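Local coordinates for protein glutathione s-transferase S2 (Nilaparvata lugens, PDB 5H5L) that probably transfers glutathione to electrophilic substrates as a sigma-class glutathione transferase, and acts as a glutathione-requiring prostaglandin D synthase, at residues B[126-137]-B[170-180]. Sequence-based numbering, arbitrary orientation.
Sequences VPFYFNKFNDHI and IIDKYEHIKAL. With EDO (1,2-ethanediol), chain H.
One side-chain oxygen, Asn134 OD1, takes two successive backbone N-H groups at the start of helix 175-185. Asn134 OD1 accepts from His176 N at 2.7 Å and from Ile177 N at 3.2 Å. Both donors lie in the carbonyl plane, and both bonds are bent. CG stands anti to the backbone N of Asn134 (chi1 -159°), which carries the amide across to helix 175-185. The other end of the amide is used as well: ND2 donates to a water that also accepts from Glu175 N. All three first-turn amides are thus met, directly or through water, and the side chain is held at both ends.

Tyr174, at the N-cap position, lies against helix 111-139. Phe130 CB sits over the Tyr174 ring, a CH-pi contact 3.7 Å from the ring centroid. The Phe130 ring turns its edge to the same tyrosine, with planes at 73°. Lys173 CG lies over the rim of the opposite face. Tyr174 OH accepts from an ethanediol, probably from the crystallisation liquor.

Ile177 is a knob in a hole formed by Phe130, Phe133, Asn134 and Ile137. Ile177 CD1 reaches Phe130 CD2 at 3.8 Å. Further along, Ile137 CD1 meets Leu180 CD2 at 3.7 Å. Leu160 of helix 151-164 touches both Phe130 and Ile177. Segments 126-137 and 175-180 cross at 66°, and the contact joins helices 111-139 and 175-185 of the all-helical C-terminal domain of the glutathione transferase fold.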
ATOM      1  N   VAL B 126      -4.449   0.769  18.647  1.00 14.81           N
ATOM      2  CA  VAL B 126      -3.774   2.058  18.711  1.00 17.47           C
ATOM      3  C   VAL B 126      -2.513   2.002  19.570  1.00 22.21           C
ATOM      4  O   VAL B 126      -1.449   2.415  19.088  1.00 19.81           O
ATOM      5  CB  VAL B 126      -4.763   3.144  19.176  1.00 16.38           C
ATOM      6  CG1 VAL B 126      -4.046   4.433  19.454  1.00 23.41           C
ATOM      7  CG2 VAL B 126      -5.846   3.337  18.142  1.00 19.20           C
ATOM      8  N   PRO B 127      -2.546   1.516  20.816  1.00 20.81           N
ATOM      9  CA  PRO B 127      -1.272   1.427  21.548  1.00 18.66           C
ATOM     10  C   PRO B 127      -0.211   0.597  20.827  1.00 17.68           C
ATOM     11  O   PRO B 127       0.978   0.971  20.812  1.00 18.21           O
ATOM     12  CB  PRO B 127      -1.678   0.789  22.891  1.00 22.14           C
ATOM     13  CG  PRO B 127      -3.116   1.056  23.037  1.00 24.00           C
ATOM     14  CD  PRO B 127      -3.686   1.089  21.647  1.00 22.91           C
ATOM     15  N   PHE B 128      -0.596  -0.533  20.242  1.00 21.74           N
ATOM     16  CA  PHE B 128       0.398  -1.377  19.589  1.00 20.16           C
ATOM     17  C   PHE B 128       1.139  -0.589  18.516  1.00 18.76           C
ATOM     18  O   PHE B 128       2.372  -0.469  18.544  1.00 21.55           O
ATOM     19  CB  PHE B 128      -0.260  -2.625  18.997  1.00 18.08           C
ATOM     20  CG  PHE B 128       0.694  -3.503  18.235  1.00 22.04           C
ATOM     21  CD1 PHE B 128       1.411  -4.482  18.883  1.00 21.38           C
ATOM     22  CD2 PHE B 128       0.911  -3.302  16.880  1.00 19.20           C
ATOM     23  CE1 PHE B 128       2.305  -5.281  18.193  1.00 25.47           C
ATOM     24  CE2 PHE B 128       1.801  -4.092  16.185  1.00 28.39           C
ATOM     25  CZ  PHE B 128       2.502  -5.080  16.844  1.00 26.14           C
ATOM     26  N   TYR B 129       0.393   0.004  17.580  1.00 22.35           N
ATOM     27  CA  TYR B 129       1.030   0.751  16.494  1.00 18.11           C
ATOM     28  C   TYR B 129       1.601   2.070  16.980  1.00 14.91           C
ATOM     29  O   TYR B 129       2.727   2.434  16.626  1.00 16.70           O
ATOM     30  CB  TYR B 129       0.040   1.019  15.346  1.00 17.35           C
ATOM     31  CG  TYR B 129      -0.202  -0.213  14.510  1.00 20.41           C
ATOM     32  CD1 TYR B 129       0.659  -0.571  13.485  1.00 19.52           C
ATOM     33  CD2 TYR B 129      -1.271  -1.028  14.764  1.00 17.82           C
ATOM     34  CE1 TYR B 129       0.434  -1.721  12.736  1.00 19.83           C
ATOM     35  CE2 TYR B 129      -1.492  -2.172  14.042  1.00 19.11           C
ATOM     36  CZ  TYR B 129      -0.652  -2.512  13.021  1.00 26.64           C
ATOM     37  OH  TYR B 129      -0.890  -3.669  12.323  1.00 20.75           O
ATOM     38  N   PHE B 130       0.844   2.818  17.784  1.00 16.37           N
ATOM     39  CA  PHE B 130       1.294   4.178  18.064  1.00 18.07           C
ATOM     40  C   PHE B 130       2.491   4.225  19.006  1.00 18.47           C
ATOM     41  O   PHE B 130       3.284   5.166  18.906  1.00 11.88           O
ATOM     42  CB  PHE B 130       0.165   5.015  18.616  1.00 19.47           C
ATOM     43  CG  PHE B 130      -0.805   5.473  17.567  1.00 20.54           C
ATOM     44  CD1 PHE B 130      -1.026   4.714  16.420  1.00 20.33           C
ATOM     45  CD2 PHE B 130      -1.486   6.652  17.724  1.00 25.89           C
ATOM     46  CE1 PHE B 130      -1.917   5.137  15.453  1.00 23.85           C
ATOM     47  CE2 PHE B 130      -2.399   7.083  16.775  1.00 30.90           C
ATOM     48  CZ  PHE B 130      -2.611   6.343  15.639  1.00 28.03           C
ATOM     49  N   ASN B 131       2.638   3.266  19.933  1.00 17.83           N
ATOM     50  CA  ASN B 131       3.863   3.248  20.742  1.00 20.06           C
ATOM     51  C   ASN B 131       5.078   3.030  19.838  1.00 19.44           C
ATOM     52  O   ASN B 131       6.114   3.685  19.992  1.00 19.19           O
ATOM     53  CB  ASN B 131       3.813   2.159  21.817  1.00 22.46           C
ATOM     54  CG  ASN B 131       2.998   2.551  23.053  1.00 19.20           C
ATOM     55  OD1 ASN B 131       3.008   3.689  23.496  1.00 24.44           O
ATOM     56  ND2 ASN B 131       2.314   1.585  23.613  1.00 21.08           N
ATOM     57  N   LYS B 132       4.957   2.128  18.856  1.00 16.48           N
ATOM     58  CA  LYS B 132       6.073   1.908  17.941  1.00 18.95           C
ATOM     59  C   LYS B 132       6.333   3.131  17.065  1.00 15.81           C
ATOM     60  O   LYS B 132       7.492   3.506  16.855  1.00 17.26           O
ATOM     61  CB  LYS B 132       5.810   0.671  17.090  1.00 19.44           C
ATOM     62  CG  LYS B 132       6.089  -0.640  17.856  1.00 25.64           C
ATOM     63  CD  LYS B 132       5.211  -1.762  17.333  1.00 30.09           C
ATOM     64  CE  LYS B 132       5.463  -3.062  18.060  1.00 26.55           C
ATOM     65  NZ  LYS B 132       6.824  -3.632  17.767  1.00 34.76           N
ATOM     66  N   PHE B 133       5.272   3.743  16.512  1.00 17.99           N
ATOM     67  CA  PHE B 133       5.436   4.966  15.727  1.00 14.03           C
ATOM     68  C   PHE B 133       6.097   6.042  16.573  1.00 23.32           C
ATOM     69  O   PHE B 133       7.010   6.752  16.124  1.00 19.47           O
ATOM     70  CB  PHE B 133       4.078   5.500  15.239  1.00 13.80           C
ATOM     71  CG  PHE B 133       3.347   4.616  14.254  1.00 17.33           C
ATOM     72  CD1 PHE B 133       3.974   3.596  13.554  1.00 18.46           C
ATOM     73  CD2 PHE B 133       1.998   4.832  14.030  1.00 17.70           C
ATOM     74  CE1 PHE B 133       3.264   2.816  12.659  1.00 20.61           C
ATOM     75  CE2 PHE B 133       1.291   4.032  13.166  1.00 20.45           C
ATOM     76  CZ  PHE B 133       1.937   3.039  12.472  1.00 18.77           C
ATOM     77  N   ASN B 134       5.594   6.207  17.795  1.00 21.46           N
ATOM     78  CA  ASN B 134       6.143   7.195  18.727  1.00 22.95           C
ATOM     79  C   ASN B 134       7.642   6.963  18.961  1.00 15.57           C
ATOM     80  O   ASN B 134       8.454   7.882  18.823  1.00 23.29           O
ATOM     81  CB  ASN B 134       5.345   7.108  20.030  1.00 18.77           C
ATOM     82  CG  ASN B 134       5.447   8.363  20.883  1.00 21.53           C
ATOM     83  OD1 ASN B 134       5.443   9.496  20.402  1.00 22.82           O
ATOM     84  ND2 ASN B 134       5.522   8.156  22.168  1.00 27.02           N
ATOM     85  N   ASP B 135       8.022   5.725  19.271  1.00 20.57           N
ATOM     86  CA  ASP B 135       9.425   5.374  19.484  1.00 20.83           C
ATOM     87  C   ASP B 135      10.231   5.557  18.202  1.00 28.80           C
ATOM     88  O   ASP B 135      11.368   6.042  18.224  1.00 22.67           O
ATOM     89  CB  ASP B 135       9.467   3.925  20.004  1.00 29.59           C
ATOM     90  CG  ASP B 135      10.870   3.285  20.023  1.00 39.50           C
ATOM     91  OD1 ASP B 135      11.564   3.400  21.053  1.00 37.70           O
ATOM     92  OD2 ASP B 135      11.244   2.585  19.045  1.00 44.92           O
ATOM     93  N   HIS B 136       9.632   5.230  17.060  1.00 20.17           N
ATOM     94  CA  HIS B 136      10.350   5.362  15.794  1.00 21.60           C
ATOM     95  C   HIS B 136      10.624   6.817  15.480  1.00 16.78           C
ATOM     96  O   HIS B 136      11.740   7.173  15.089  1.00 20.35           O
ATOM     97  CB  HIS B 136       9.535   4.704  14.684  1.00 23.45           C
ATOM     98  CG  HIS B 136      10.215   4.684  13.364  1.00 18.84           C
ATOM     99  ND1 HIS B 136      11.050   3.664  12.980  1.00 24.36           N
ATOM    100  CD2 HIS B 136      10.153   5.542  12.316  1.00 24.71           C
ATOM    101  CE1 HIS B 136      11.480   3.893  11.750  1.00 32.66           C
ATOM    102  NE2 HIS B 136      10.939   5.020  11.317  1.00 25.87           N
ATOM    103  N   ILE B 137       9.621   7.681  15.649  1.00 19.37           N
ATOM    104  CA  ILE B 137       9.826   9.101  15.391  1.00 13.37           C
ATOM    105  C   ILE B 137      10.866   9.676  16.353  1.00 23.70           C
ATOM    106  O   ILE B 137      11.760  10.420  15.946  1.00 21.15           O
ATOM    107  CB  ILE B 137       8.494   9.856  15.482  1.00 17.56           C
ATOM    108  CG1 ILE B 137       7.554   9.451  14.313  1.00 15.04           C
ATOM    109  CG2 ILE B 137       8.717  11.357  15.466  1.00 18.24           C
ATOM    110  CD1 ILE B 137       6.180   9.940  14.548  1.00 18.01           C
ATOM    111  N   ILE B 170      -6.687  11.501  21.003  1.00 40.82           N
ATOM    112  CA  ILE B 170      -6.068  10.201  20.802  1.00 38.98           C
ATOM    113  C   ILE B 170      -4.554  10.315  20.630  1.00 40.02           C
ATOM    114  O   ILE B 170      -3.804   9.527  21.204  1.00 41.83           O
ATOM    115  CB  ILE B 170      -6.747   9.503  19.615  1.00 34.15           C
ATOM    116  CG1 ILE B 170      -6.422   8.014  19.625  1.00 46.39           C
ATOM    117  CG2 ILE B 170      -6.345  10.158  18.296  1.00 37.94           C
ATOM    118  CD1 ILE B 170      -7.326   7.214  18.724  1.00 47.32           C
ATOM    119  N   ILE B 171      -4.063  11.312  19.879  1.00 36.19           N
ATOM    120  CA  ILE B 171      -2.613  11.374  19.661  1.00 30.68           C
ATOM    121  C   ILE B 171      -1.877  12.127  20.765  1.00 34.80           C
ATOM    122  O   ILE B 171      -0.634  12.117  20.781  1.00 28.23           O
ATOM    123  CB  ILE B 171      -2.220  12.006  18.302  1.00 23.60           C
ATOM    124  CG1 ILE B 171      -2.468  13.511  18.242  1.00 31.99           C
ATOM    125  CG2 ILE B 171      -2.970  11.311  17.132  1.00 33.34           C
ATOM    126  CD1 ILE B 171      -1.729  14.175  17.039  1.00 34.95           C
ATOM    127  N   ASP B 172      -2.596  12.751  21.698  1.00 35.08           N
ATOM    128  CA  ASP B 172      -1.970  13.641  22.676  1.00 36.90           C
ATOM    129  C   ASP B 172      -0.908  12.937  23.508  1.00 30.84           C
ATOM    130  O   ASP B 172       0.165  13.492  23.735  1.00 28.95           O
ATOM    131  CB  ASP B 172      -3.026  14.247  23.599  1.00 47.45           C
ATOM    132  CG  ASP B 172      -3.742  15.426  22.978  1.00 62.44           C
ATOM    133  OD1 ASP B 172      -3.161  16.092  22.097  1.00 67.94           O
ATOM    134  OD2 ASP B 172      -4.889  15.688  23.386  1.00 74.42           O
ATOM    135  N   LYS B 173      -1.193  11.732  24.004  1.00 26.17           N
ATOM    136  CA  LYS B 173      -0.245  11.109  24.917  1.00 33.75           C
ATOM    137  C   LYS B 173       1.008  10.621  24.206  1.00 35.71           C
ATOM    138  O   LYS B 173       2.005  10.316  24.873  1.00 33.31           O
ATOM    139  CB  LYS B 173      -0.923   9.960  25.665  1.00 41.34           C
ATOM    140  CG  LYS B 173      -1.425   8.864  24.761  1.00 37.09           C
ATOM    141  CD  LYS B 173      -2.156   7.766  25.532  1.00 43.76           C
ATOM    142  CE  LYS B 173      -3.391   8.306  26.196  1.00 53.60           C
ATOM    143  NZ  LYS B 173      -4.188   7.205  26.750  1.00 64.54           N
ATOM    144  N   TYR B 174       1.002  10.577  22.873  1.00 28.28           N
ATOM    145  CA  TYR B 174       2.171  10.143  22.112  1.00 21.94           C
ATOM    146  C   TYR B 174       2.947  11.399  21.741  1.00 27.44           C
ATOM    147  O   TYR B 174       2.712  12.014  20.703  1.00 21.29           O
ATOM    148  CB  TYR B 174       1.750   9.322  20.898  1.00 23.79           C
ATOM    149  CG  TYR B 174       0.928   8.122  21.295  1.00 21.24           C
ATOM    150  CD1 TYR B 174       1.538   6.980  21.820  1.00 23.53           C
ATOM    151  CD2 TYR B 174      -0.442   8.146  21.203  1.00 25.83           C
ATOM    152  CE1 TYR B 174       0.815   5.898  22.189  1.00 21.07           C
ATOM    153  CE2 TYR B 174      -1.201   7.049  21.574  1.00 26.24           C
ATOM    154  CZ  TYR B 174      -0.573   5.935  22.070  1.00 26.33           C
ATOM    155  OH  TYR B 174      -1.342   4.861  22.449  1.00 24.31           O
ATOM    156  N   GLU B 175       3.900  11.749  22.612  1.00 20.01           N
ATOM    157  CA  GLU B 175       4.636  13.008  22.544  1.00 23.14           C
ATOM    158  C   GLU B 175       5.275  13.217  21.177  1.00 18.99           C
ATOM    159  O   GLU B 175       5.269  14.330  20.651  1.00 22.12           O
ATOM    160  CB  GLU B 175       5.709  13.018  23.643  1.00 24.91           C
ATOM    161  CG  GLU B 175       6.739  14.133  23.597  1.00 45.75           C
ATOM    162  CD  GLU B 175       7.816  14.006  24.709  1.00 57.86           C
ATOM    163  OE1 GLU B 175       7.618  13.224  25.670  1.00 50.30           O
ATOM    164  OE2 GLU B 175       8.870  14.685  24.610  1.00 62.32           O
ATOM    165  N   HIS B 176       5.872  12.175  20.604  1.00 20.54           N
ATOM    166  CA  HIS B 176       6.610  12.394  19.365  1.00 21.81           C
ATOM    167  C   HIS B 176       5.691  12.423  18.146  1.00 16.47           C
ATOM    168  O   HIS B 176       5.982  13.156  17.192  1.00 20.67           O
ATOM    169  CB  HIS B 176       7.707  11.353  19.278  1.00 24.21           C
ATOM    170  CG  HIS B 176       8.647  11.428  20.444  1.00 29.26           C
ATOM    171  ND1 HIS B 176       8.589  10.563  21.519  1.00 36.25           N
ATOM    172  CD2 HIS B 176       9.606  12.332  20.739  1.00 23.68           C
ATOM    173  CE1 HIS B 176       9.498  10.916  22.409  1.00 34.30           C
ATOM    174  NE2 HIS B 176      10.125  11.989  21.961  1.00 29.04           N
ATOM    175  N   ILE B 177       4.577  11.678  18.165  1.00 16.21           N
ATOM    176  CA  ILE B 177       3.558  11.842  17.125  1.00 16.33           C
ATOM    177  C   ILE B 177       2.991  13.253  17.162  1.00 23.96           C
ATOM    178  O   ILE B 177       2.898  13.928  16.136  1.00 18.02           O
ATOM    179  CB  ILE B 177       2.454  10.781  17.275  1.00 19.81           C
ATOM    180  CG1 ILE B 177       3.040   9.392  17.109  1.00 17.86           C
ATOM    181  CG2 ILE B 177       1.352  11.019  16.273  1.00 20.80           C
ATOM    182  CD1 ILE B 177       1.970   8.266  17.345  1.00 17.63           C
ATOM    183  N   LYS B 178       2.613  13.729  18.351  1.00 27.72           N
ATOM    184  CA  LYS B 178       2.006  15.054  18.458  1.00 22.51           C
ATOM    185  C   LYS B 178       2.980  16.157  18.040  1.00 18.56           C
ATOM    186  O   LYS B 178       2.570  17.160  17.439  1.00 21.24           O
ATOM    187  CB  LYS B 178       1.512  15.276  19.887  1.00 27.44           C
ATOM    188  CG  LYS B 178       0.952  16.660  20.157  1.00 32.94           C
ATOM    189  CD  LYS B 178      -0.345  16.883  19.409  1.00 37.87           C
ATOM    190  CE  LYS B 178      -0.892  18.281  19.683  1.00 51.14           C
ATOM    191  NZ  LYS B 178      -2.032  18.606  18.791  1.00 63.70           N
ATOM    192  N   ALA B 179       4.265  15.994  18.369  1.00 16.33           N
ATOM    193  CA  ALA B 179       5.309  16.923  17.927  1.00 17.12           C
ATOM    194  C   ALA B 179       5.462  16.950  16.395  1.00 26.45           C
ATOM    195  O   ALA B 179       5.689  18.010  15.801  1.00 20.80           O
ATOM    196  CB  ALA B 179       6.626  16.517  18.547  1.00 22.55           C
ATOM    197  N   LEU B 180       5.425  15.782  15.743  1.00 21.51           N
ATOM    198  CA  LEU B 180       5.433  15.780  14.274  1.00 18.15           C
ATOM    199  C   LEU B 180       4.167  16.426  13.727  1.00 15.99           C
ATOM    200  O   LEU B 180       4.207  17.170  12.742  1.00 23.79           O
ATOM    201  CB  LEU B 180       5.568  14.349  13.786  1.00 15.74           C
ATOM    202  CG  LEU B 180       5.596  14.087  12.282  1.00 12.24           C
ATOM    203  CD1 LEU B 180       6.764  14.822  11.611  1.00 18.75           C
ATOM    204  CD2 LEU B 180       5.631  12.601  12.072  1.00 12.55           C
TER
HETATM  205  C1  EDO H 304       0.960   4.722  25.488  1.00 34.39           C
HETATM  206  O1  EDO H 304      -0.404   4.188  25.511  1.00 38.64           O
HETATM  207  C2  EDO H 304       1.151   6.030  26.293  1.00 46.36           C
HETATM  208  O2  EDO H 304       2.525   6.488  26.247  1.00 42.15           O
HETATM  209  O   HOH W   1       5.286   9.777  24.575  1.00 27.10           O